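Local coordinates for putative uncharacterized protein (PDB 4FBD) that is of unknown function, a conserved protein of Toxoplasma gondii whose two copies in the assembly meet partly through a beta hairpin, at residues S118-R123 with P129-W134; Q189-S194 with V226-T231; E64-K69 with P96-A101. All coordinates share one frame; numbering follows the deposited sequence. Where two conformers were deposited one is given.

Contact 1 (S118-R123 with P129-W134)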
# COMPACT_ATOMS: atom_id res chain seq x y z
N SER A 118 10.59 5.99 -0.15
CA SER A 118 9.14 5.84 -0.10
C SER A 118 8.45 7.11 0.35
O SER A 118 9.05 7.97 1.01
CB SER A 118 8.79 4.73 0.87
OG SER A 118 9.21 5.06 2.19
N GLY A 119 7.17 7.21 0.00
CA GLY A 119 6.39 8.36 0.40
C GLY A 119 4.97 8.28 -0.10
O GLY A 119 4.59 7.34 -0.79
N TYR A 120 4.18 9.29 0.26
CA TYR A 120 2.81 9.36 -0.18
C TYR A 120 2.75 10.17 -1.46
O TYR A 120 3.15 11.33 -1.49
CB TYR A 120 1.93 9.92 0.92
CG TYR A 120 1.75 8.93 2.01
CD1 TYR A 120 2.71 8.77 3.00
CD2 TYR A 120 0.62 8.10 2.04
CE1 TYR A 120 2.55 7.80 4.00
CE2 TYR A 120 0.44 7.17 3.05
CZ TYR A 120 1.41 7.01 4.01
OH TYR A 120 1.22 6.08 5.01
N ILE A 121 2.26 9.55 -2.51
CA ILE A 121 2.19 10.16 -3.80
C ILE A 121 0.81 10.01 -4.37
O ILE A 121 0.16 8.98 -4.17
CB ILE A 121 3.10 9.45 -4.80
CG1 ILE A 121 4.52 9.24 -4.24
CG2 ILE A 121 3.14 10.26 -6.11
CD1 ILE A 121 5.29 10.53 -4.03
N ALA A 122 0.38 11.04 -5.08
CA ALA A 122 -0.91 11.04 -5.76
C ALA A 122 -0.60 11.07 -7.24
O ALA A 122 0.14 11.93 -7.69
CB ALA A 122 -1.71 12.25 -5.36
N ARG A 123 -1.14 10.13 -7.99
CA ARG A 123 -0.94 10.10 -9.46
C ARG A 123 -1.66 11.24 -10.18
O ARG A 123 -1.28 11.61 -11.28
CB ARG A 123 -1.24 8.72 -10.07
CG ARG A 123 -1.90 7.72 -9.11
CD ARG A 123 -2.52 6.53 -9.79
NE ARG A 123 -3.89 6.82 -10.19
CZ ARG A 123 -4.72 5.93 -10.74
NH1 ARG A 123 -5.96 6.29 -11.05
NH2 ARG A 123 -4.32 4.69 -10.98
N PRO A 129 -3.46 10.67 -1.81
CA PRO A 129 -2.11 10.11 -1.91
C PRO A 129 -1.98 8.74 -1.22
O PRO A 129 -2.63 8.48 -0.20
CB PRO A 129 -1.23 11.17 -1.23
CG PRO A 129 -2.16 11.97 -0.38
CD PRO A 129 -3.49 11.92 -1.04
N VAL A 130 -1.14 7.89 -1.78
CA VAL A 130 -0.92 6.55 -1.26
C VAL A 130 0.57 6.24 -1.15
O VAL A 130 1.40 6.74 -1.93
CB VAL A 130 -1.62 5.51 -2.14
CG1 VAL A 130 -3.18 5.79 -2.20
CG2 VAL A 130 -1.01 5.50 -3.57
N LEU A 131 0.90 5.44 -0.13
CA LEU A 131 2.26 5.03 0.13
C LEU A 131 2.79 4.29 -1.10
O LEU A 131 2.16 3.40 -1.61
CB LEU A 131 2.32 4.14 1.36
CG LEU A 131 3.73 3.79 1.86
CD1 LEU A 131 4.53 5.03 2.09
CD2 LEU A 131 3.67 2.96 3.15
N THR A 132 3.97 4.68 -1.53
CA THR A 132 4.57 4.13 -2.73
C THR A 132 6.05 4.02 -2.46
O THR A 132 6.57 4.80 -1.66
CB THR A 132 4.38 5.13 -3.88
OG1 THR A 132 2.98 5.48 -3.94
CG2 THR A 132 4.82 4.55 -5.21
N ARG A 133 6.71 3.03 -3.07
CA ARG A 133 8.17 2.93 -2.92
C ARG A 133 8.81 2.82 -4.28
O ARG A 133 8.22 2.28 -5.24
CB ARG A 133 8.57 1.76 -2.06
CG ARG A 133 8.28 0.39 -2.57
CD ARG A 133 8.80 -0.61 -1.59
NE ARG A 133 8.54 -1.99 -2.02
CZ ARG A 133 8.91 -3.07 -1.35
NH1 ARG A 133 9.57 -2.96 -0.23
NH2 ARG A 133 8.62 -4.27 -1.82
N TRP A 134 10.02 3.30 -4.37
CA TRP A 134 10.72 3.30 -5.63
C TRP A 134 12.23 3.40 -5.48
O TRP A 134 12.74 3.77 -4.44
CB TRP A 134 10.25 4.51 -6.45
CG TRP A 134 10.60 5.80 -5.76
CD1 TRP A 134 11.75 6.49 -5.90
CD2 TRP A 134 9.81 6.54 -4.81
NE1 TRP A 134 11.74 7.61 -5.11
CE2 TRP A 134 10.56 7.67 -4.43
CE3 TRP A 134 8.54 6.36 -4.26
CZ2 TRP A 134 10.10 8.61 -3.52
CZ3 TRP A 134 8.07 7.32 -3.35
CH2 TRP A 134 8.85 8.42 -2.99

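Contact 2 (Q189-S194 with V226-T231)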
# COMPACT_ATOMS: atom_id res chain seq x y z
N GLN A 189 9.49 -5.20 -20.50
CA GLN A 189 9.50 -5.98 -19.29
C GLN A 189 10.26 -7.29 -19.52
O GLN A 189 10.52 -7.67 -20.66
CB GLN A 189 8.07 -6.24 -18.81
CG GLN A 189 7.18 -7.00 -19.80
CD GLN A 189 5.78 -7.16 -19.30
OE1 GLN A 189 5.09 -6.18 -19.10
NE2 GLN A 189 5.33 -8.43 -19.11
N ASN A 190 10.65 -7.94 -18.44
CA ASN A 190 11.42 -9.17 -18.53
C ASN A 190 10.57 -10.38 -18.36
O ASN A 190 11.02 -11.46 -18.58
CB ASN A 190 12.55 -9.15 -17.49
CG ASN A 190 13.58 -8.07 -17.79
OD1 ASN A 190 14.10 -8.01 -18.90
ND2 ASN A 190 13.89 -7.24 -16.81
N GLU A 191 9.31 -10.19 -17.98
CA GLU A 191 8.42 -11.30 -17.80
C GLU A 191 7.50 -11.47 -19.03
O GLU A 191 7.10 -10.49 -19.67
CB GLU A 191 7.56 -11.10 -16.56
CG GLU A 191 8.35 -10.89 -15.25
CD GLU A 191 8.82 -9.46 -15.03
OE1 GLU A 191 8.37 -8.54 -15.75
OE2 GLU A 191 9.62 -9.27 -14.12
N LYS A 192 7.21 -12.73 -19.34
CA LYS A 192 6.32 -13.14 -20.44
C LYS A 192 4.87 -13.28 -19.96
O LYS A 192 4.19 -14.21 -20.33
CB LYS A 192 6.78 -14.50 -21.01
CG LYS A 192 7.40 -14.56 -22.42
CD LYS A 192 6.29 -14.72 -23.50
CE LYS A 192 6.79 -15.35 -24.83
NZ LYS A 192 7.84 -14.57 -25.55
N TYR A 193 4.41 -12.37 -19.10
CA TYR A 193 3.03 -12.36 -18.64
C TYR A 193 2.66 -10.93 -18.25
O TYR A 193 3.53 -10.08 -18.09
CB TYR A 193 2.77 -13.41 -17.54
CG TYR A 193 3.57 -13.22 -16.27
CD1 TYR A 193 4.85 -13.77 -16.13
CD2 TYR A 193 3.06 -12.48 -15.22
CE1 TYR A 193 5.60 -13.58 -14.97
CE2 TYR A 193 3.80 -12.28 -14.04
CZ TYR A 193 5.06 -12.83 -13.93
OH TYR A 193 5.77 -12.65 -12.77
N SER A 194 1.36 -10.64 -18.17
CA SER A 194 0.89 -9.30 -17.81
C SER A 194 1.38 -8.97 -16.43
O SER A 194 1.13 -9.68 -15.48
CB SER A 194 -0.64 -9.22 -17.79
OG SER A 194 -1.19 -9.36 -19.10
N VAL A 226 0.80 -8.61 -4.77
CA VAL A 226 1.75 -8.42 -3.66
C VAL A 226 3.03 -9.27 -3.83
O VAL A 226 4.14 -8.78 -3.60
CB VAL A 226 1.12 -8.79 -2.35
CG1 VAL A 226 2.22 -8.92 -1.24
CG2 VAL A 226 0.02 -7.76 -2.00
N ALA A 227 2.88 -10.53 -4.22
CA ALA A 227 4.07 -11.40 -4.44
C ALA A 227 5.04 -10.79 -5.43
O ALA A 227 6.24 -10.87 -5.24
CB ALA A 227 3.67 -12.76 -4.95
N TYR A 228 4.53 -10.17 -6.47
CA TYR A 228 5.41 -9.55 -7.45
C TYR A 228 6.08 -8.31 -6.87
O TYR A 228 7.30 -8.18 -6.95
CB TYR A 228 4.68 -9.14 -8.75
CG TYR A 228 5.68 -8.66 -9.80
CD1 TYR A 228 6.34 -9.56 -10.62
CD2 TYR A 228 6.00 -7.34 -9.92
CE1 TYR A 228 7.27 -9.14 -11.54
CE2 TYR A 228 6.94 -6.91 -10.87
CZ TYR A 228 7.57 -7.83 -11.68
OH TYR A 228 8.52 -7.45 -12.60
N TRP A 229 5.27 -7.44 -6.26
CA TRP A 229 5.76 -6.16 -5.78
C TRP A 229 6.59 -6.21 -4.51
O TRP A 229 7.26 -5.24 -4.19
CB TRP A 229 4.65 -5.09 -5.80
CG TRP A 229 4.24 -4.84 -7.24
CD1 TRP A 229 3.13 -5.28 -7.85
CD2 TRP A 229 5.01 -4.15 -8.25
NE1 TRP A 229 3.12 -4.90 -9.18
CE2 TRP A 229 4.27 -4.21 -9.45
CE3 TRP A 229 6.23 -3.49 -8.25
CZ2 TRP A 229 4.71 -3.63 -10.64
CZ3 TRP A 229 6.69 -2.93 -9.43
CH2 TRP A 229 5.91 -3.00 -10.62
N LYS A 230 6.62 -7.37 -3.84
CA LYS A 230 7.50 -7.52 -2.70
C LYS A 230 8.95 -7.58 -3.16
O LYS A 230 9.85 -7.29 -2.37
CB LYS A 230 7.27 -8.82 -1.88
CG LYS A 230 5.88 -9.11 -1.52
CD LYS A 230 5.68 -9.87 -0.24
CE LYS A 230 6.53 -11.09 -0.04
NZ LYS A 230 5.95 -11.89 1.14
N THR A 231 9.20 -7.99 -4.41
CA THR A 231 10.57 -8.18 -4.87
C THR A 231 11.00 -7.30 -6.09
O THR A 231 12.05 -7.52 -6.71
CB THR A 231 10.80 -9.66 -5.16
OG1 THR A 231 9.87 -10.10 -6.16
CG2 THR A 231 10.56 -10.54 -3.87

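Contact 3 (E64-K69 with P96-A101)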
# COMPACT_ATOMS: atom_id res chain seq x y z
N GLU A 64 7.57 3.98 -38.32
CA GLU A 64 7.42 3.20 -39.52
C GLU A 64 8.30 1.93 -39.39
O GLU A 64 7.83 0.81 -39.54
CB GLU A 64 7.84 4.01 -40.75
CG GLU A 64 6.99 5.29 -41.06
CD GLU A 64 7.16 6.46 -40.04
OE1 GLU A 64 7.98 6.37 -39.10
OE2 GLU A 64 6.44 7.47 -40.19
N GLU A 65 9.57 2.14 -39.10
CA GLU A 65 10.54 1.05 -38.95
C GLU A 65 10.13 0.11 -37.81
O GLU A 65 10.25 -1.12 -37.92
CB GLU A 65 11.93 1.66 -38.68
CG GLU A 65 13.06 0.66 -38.45
CD GLU A 65 14.44 1.32 -38.27
OE1 GLU A 65 14.72 2.34 -38.95
OE2 GLU A 65 15.24 0.80 -37.47
N PHE A 66 9.67 0.68 -36.71
CA PHE A 66 9.23 -0.10 -35.58
C PHE A 66 8.11 -1.07 -35.98
O PHE A 66 8.17 -2.27 -35.70
CB PHE A 66 8.72 0.85 -34.50
CG PHE A 66 8.18 0.16 -33.32
CD1 PHE A 66 9.03 -0.39 -32.38
CD2 PHE A 66 6.82 0.05 -33.13
CE1 PHE A 66 8.53 -1.05 -31.28
CE2 PHE A 66 6.30 -0.60 -32.04
CZ PHE A 66 7.16 -1.15 -31.10
N LEU A 67 7.10 -0.54 -36.64
CA LEU A 67 5.95 -1.33 -37.06
C LEU A 67 6.37 -2.40 -38.07
O LEU A 67 5.87 -3.53 -38.06
CB LEU A 67 4.91 -0.40 -37.68
CG LEU A 67 3.57 -1.05 -37.97
CD1 LEU A 67 3.01 -1.60 -36.66
CD2 LEU A 67 2.60 -0.03 -38.62
N GLU A 68 7.30 -2.04 -38.93
CA GLU A 68 7.80 -2.96 -39.91
C GLU A 68 8.50 -4.14 -39.24
O GLU A 68 8.25 -5.30 -39.60
CB GLU A 68 8.77 -2.23 -40.85
CG GLU A 68 9.03 -2.93 -42.17
CD GLU A 68 9.89 -4.17 -42.07
OE1 GLU A 68 10.37 -4.49 -40.96
OE2 GLU A 68 10.13 -4.82 -43.12
N LYS A 69 9.37 -3.86 -38.28
CA LYS A 69 10.08 -4.94 -37.59
C LYS A 69 9.14 -5.78 -36.73
O LYS A 69 9.33 -6.99 -36.60
CB LYS A 69 11.26 -4.40 -36.78
CG LYS A 69 12.34 -3.81 -37.68
CD LYS A 69 13.60 -3.48 -36.91
CE LYS A 69 14.68 -2.93 -37.83
NZ LYS A 69 15.90 -2.61 -37.05
N PRO A 96 10.53 -10.08 -28.92
CA PRO A 96 11.86 -9.67 -28.46
C PRO A 96 12.02 -8.14 -28.47
O PRO A 96 11.47 -7.46 -29.34
CB PRO A 96 12.80 -10.29 -29.50
CG PRO A 96 12.03 -11.48 -30.07
CD PRO A 96 10.59 -11.03 -30.05
N ASN A 97 12.76 -7.62 -27.50
CA ASN A 97 12.97 -6.19 -27.35
C ASN A 97 14.07 -5.71 -28.30
O ASN A 97 15.23 -5.63 -27.93
CB ASN A 97 13.34 -5.90 -25.90
CG ASN A 97 13.44 -4.43 -25.60
OD1 ASN A 97 13.14 -3.59 -26.46
ND2 ASN A 97 13.84 -4.10 -24.37
N PHE A 98 13.70 -5.37 -29.52
CA PHE A 98 14.68 -4.95 -30.51
C PHE A 98 15.04 -3.46 -30.48
O PHE A 98 15.96 -3.06 -31.17
CB PHE A 98 14.23 -5.32 -31.93
CG PHE A 98 13.07 -4.52 -32.41
CD1 PHE A 98 13.27 -3.33 -33.10
CD2 PHE A 98 11.79 -4.95 -32.19
CE1 PHE A 98 12.18 -2.58 -33.56
CE2 PHE A 98 10.68 -4.22 -32.65
CZ PHE A 98 10.88 -3.03 -33.33
N VAL A 99 14.31 -2.64 -29.72
CA VAL A 99 14.66 -1.21 -29.62
C VAL A 99 15.48 -0.90 -28.37
O VAL A 99 15.88 0.24 -28.15
CB VAL A 99 13.41 -0.32 -29.61
CG1 VAL A 99 12.57 -0.60 -30.84
CG2 VAL A 99 12.60 -0.55 -28.37
N GLY A 100 15.74 -1.91 -27.56
CA GLY A 100 16.50 -1.71 -26.31
C GLY A 100 15.78 -0.86 -25.28
O GLY A 100 16.41 -0.13 -24.53
N ALA A 101 14.46 -0.93 -25.24
CA ALA A 101 13.69 -0.17 -24.25
C ALA A 101 14.00 -0.70 -22.83
O ALA A 101 14.24 -1.89 -22.62
CB ALA A 101 12.18 -0.26 -24.55

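Contact 1 (S118-R123 with P129-W134)
Gly119 with Thr132 and Ile121 with Val130 form the hydrogen-bonded pairs of two antiparallel segments, alternating with the non-hydrogen-bonded pairs Ser118-Arg133 and Tyr120-Leu131, while the strand axes run at 138° to each other. Val130 O shows how a single carbonyl can be held twice: Ile121 N reaches it at 3.0 Å from one face of the carbonyl plane, and Thr132 OG1 donates to it at 2.9 Å from the other. This second bond also fixes the rotation of the threonine hydroxyl.

On the face that carries Tyr120 and Leu131, the leucine lies over one face of the phenol ring. Its CB sits 4.2 Å from the ring centroid and 24° off the normal, a CH-pi contact, while its CD1 approaches Tyr120 CE1. With CG of Tyr120 beside the backbone N (chi1 -72°), the ring lies across its neighbour and meets Pro129 O at its edge.

The other face carries Ile121, Val130 and Thr132. Ile121 CG1 comes within 4.1 Å of Trp134 CZ3, and the indole, whose NE1 is held by Lys238 O, spreads one face over the backbone of Ser118 and comes to 3.5 Å between CZ3 and Gly119 N. Back on the face of Tyr120 and Leu131, Arg133 leads its guanidinium away from the partner strand, to Trp229 O through NH2 and to Ser118 OG of the second subunit through NH1; Ser118 OG is bound in the same way by Arg133 of that subunit. The whole is a beta hairpin whose strand 117-121 is outermost in its four-stranded sheet within the chain, placed at the dimer interface.

Contact 2 (Q189-S194 with V226-T231)
Tyr228 OH donates a short hydrogen bond to Glu191 OE2, 2.6 Å away, the only hydrogen bond between the two segments. The carboxylate oxygen lies at the edge of the phenol, near the ring plane, but the hydroxyl comes to it from above the carboxylate plane; the two flat groups are turned 83° from each other. Beside it, Tyr193 OH reaches the same ring obliquely, 3.8 Å from Tyr228 CD1, on the CD1-CE1 side where the glutamate also touches.

Torsions bring these groups together from opposite directions. Glu191 folds at its second torsion (chi2 83°), curling the carboxylate round to the phenol, whereas Tyr228 extends away from its helix with CG anti to the backbone N (chi1 -173°).

The arrangement ties a loop that follows a sheet strand to helix 219-229: residues 189-194 lead out of strand 181-189 of the five-stranded sheet. Behind the glutamate, the turn is held by Gln189, whose NE2 binds Glu191 O at 2.8 Å in a nearly straight bond and Tyr193 O at 2.6 Å in a more bent one. Both acceptors lie close to the plane of the amide, so the carbonyls of Glu191 and Tyr193 fix the rotation of that amide, and the side chains of both touching residues spring from a pinned backbone.

On the helix side, the Tyr228 ring stacks with that of His232 and packs on Leu195 and Pro196. At CD2 the ring lies over the centre of the Trp229 ring, whose NE1 is bonded to Pro196 O.

Contact 3 (E64-K69 with P96-A101)
Asn97 ND2 is gripped by two carbonyls, Ala101 O at 2.8 Å and Ala147 O, in the loop whose Phe98 and Val99 press against Phe66 and Lys69 of helix 63-76. The bond to Ala101 lies in the carbonyl plane, on a lone pair, and Asn97 OD1 accepts from Ala101 N in return at 3.2 Å. The amide thereby braces both ends of the turn from which the aromatic ring projects.

That ring, Phe98, slots between two helix residues. Lys69 CB rests over one face, 4.0 Å from the centroid. Further out, in the conformer given, Lys69 CD comes to 3.7 Å from Phe98 CE1 and the ammonium lies near Glu65 OE2, a weak salt bridge that is less sure because a second conformer exists. Phe66 and Phe98 lie with planes 29° apart but slid until they barely overlap, meeting at CD1 of Phe66 and CZ of Phe98, 3.4 Å apart. Val99 CG1 abuts the edge of the Phe66 ring, 3.9 Å from its CD1.

No hydrogen bond crosses between the segments, so the helix is held against the loop by apolar and CH-pi contacts, while the polar bonds shape each partner separately.

Along the chain the three contacts follow one another without overlap, in the order contact 3, contact 1, contact 2. Contacts 1 and 3 lie on opposite sides of the chain's centre, their own centres 33 Å apart. Contact 2 is nearer to each than they are to one another: its centre is 23 Å from that of contact 3, with nearest atoms about 6 Å apart, and 19 Å from that of contact 1, which it touches through Arg133 and Trp229. It thus connects the five-stranded sheet, through the loop after strand 181-189, with helix 219-229 beside the four-stranded sheet. Contacts 1 and 2 also reach the second subunit, whereas no other chain of the assembly touches contact 3.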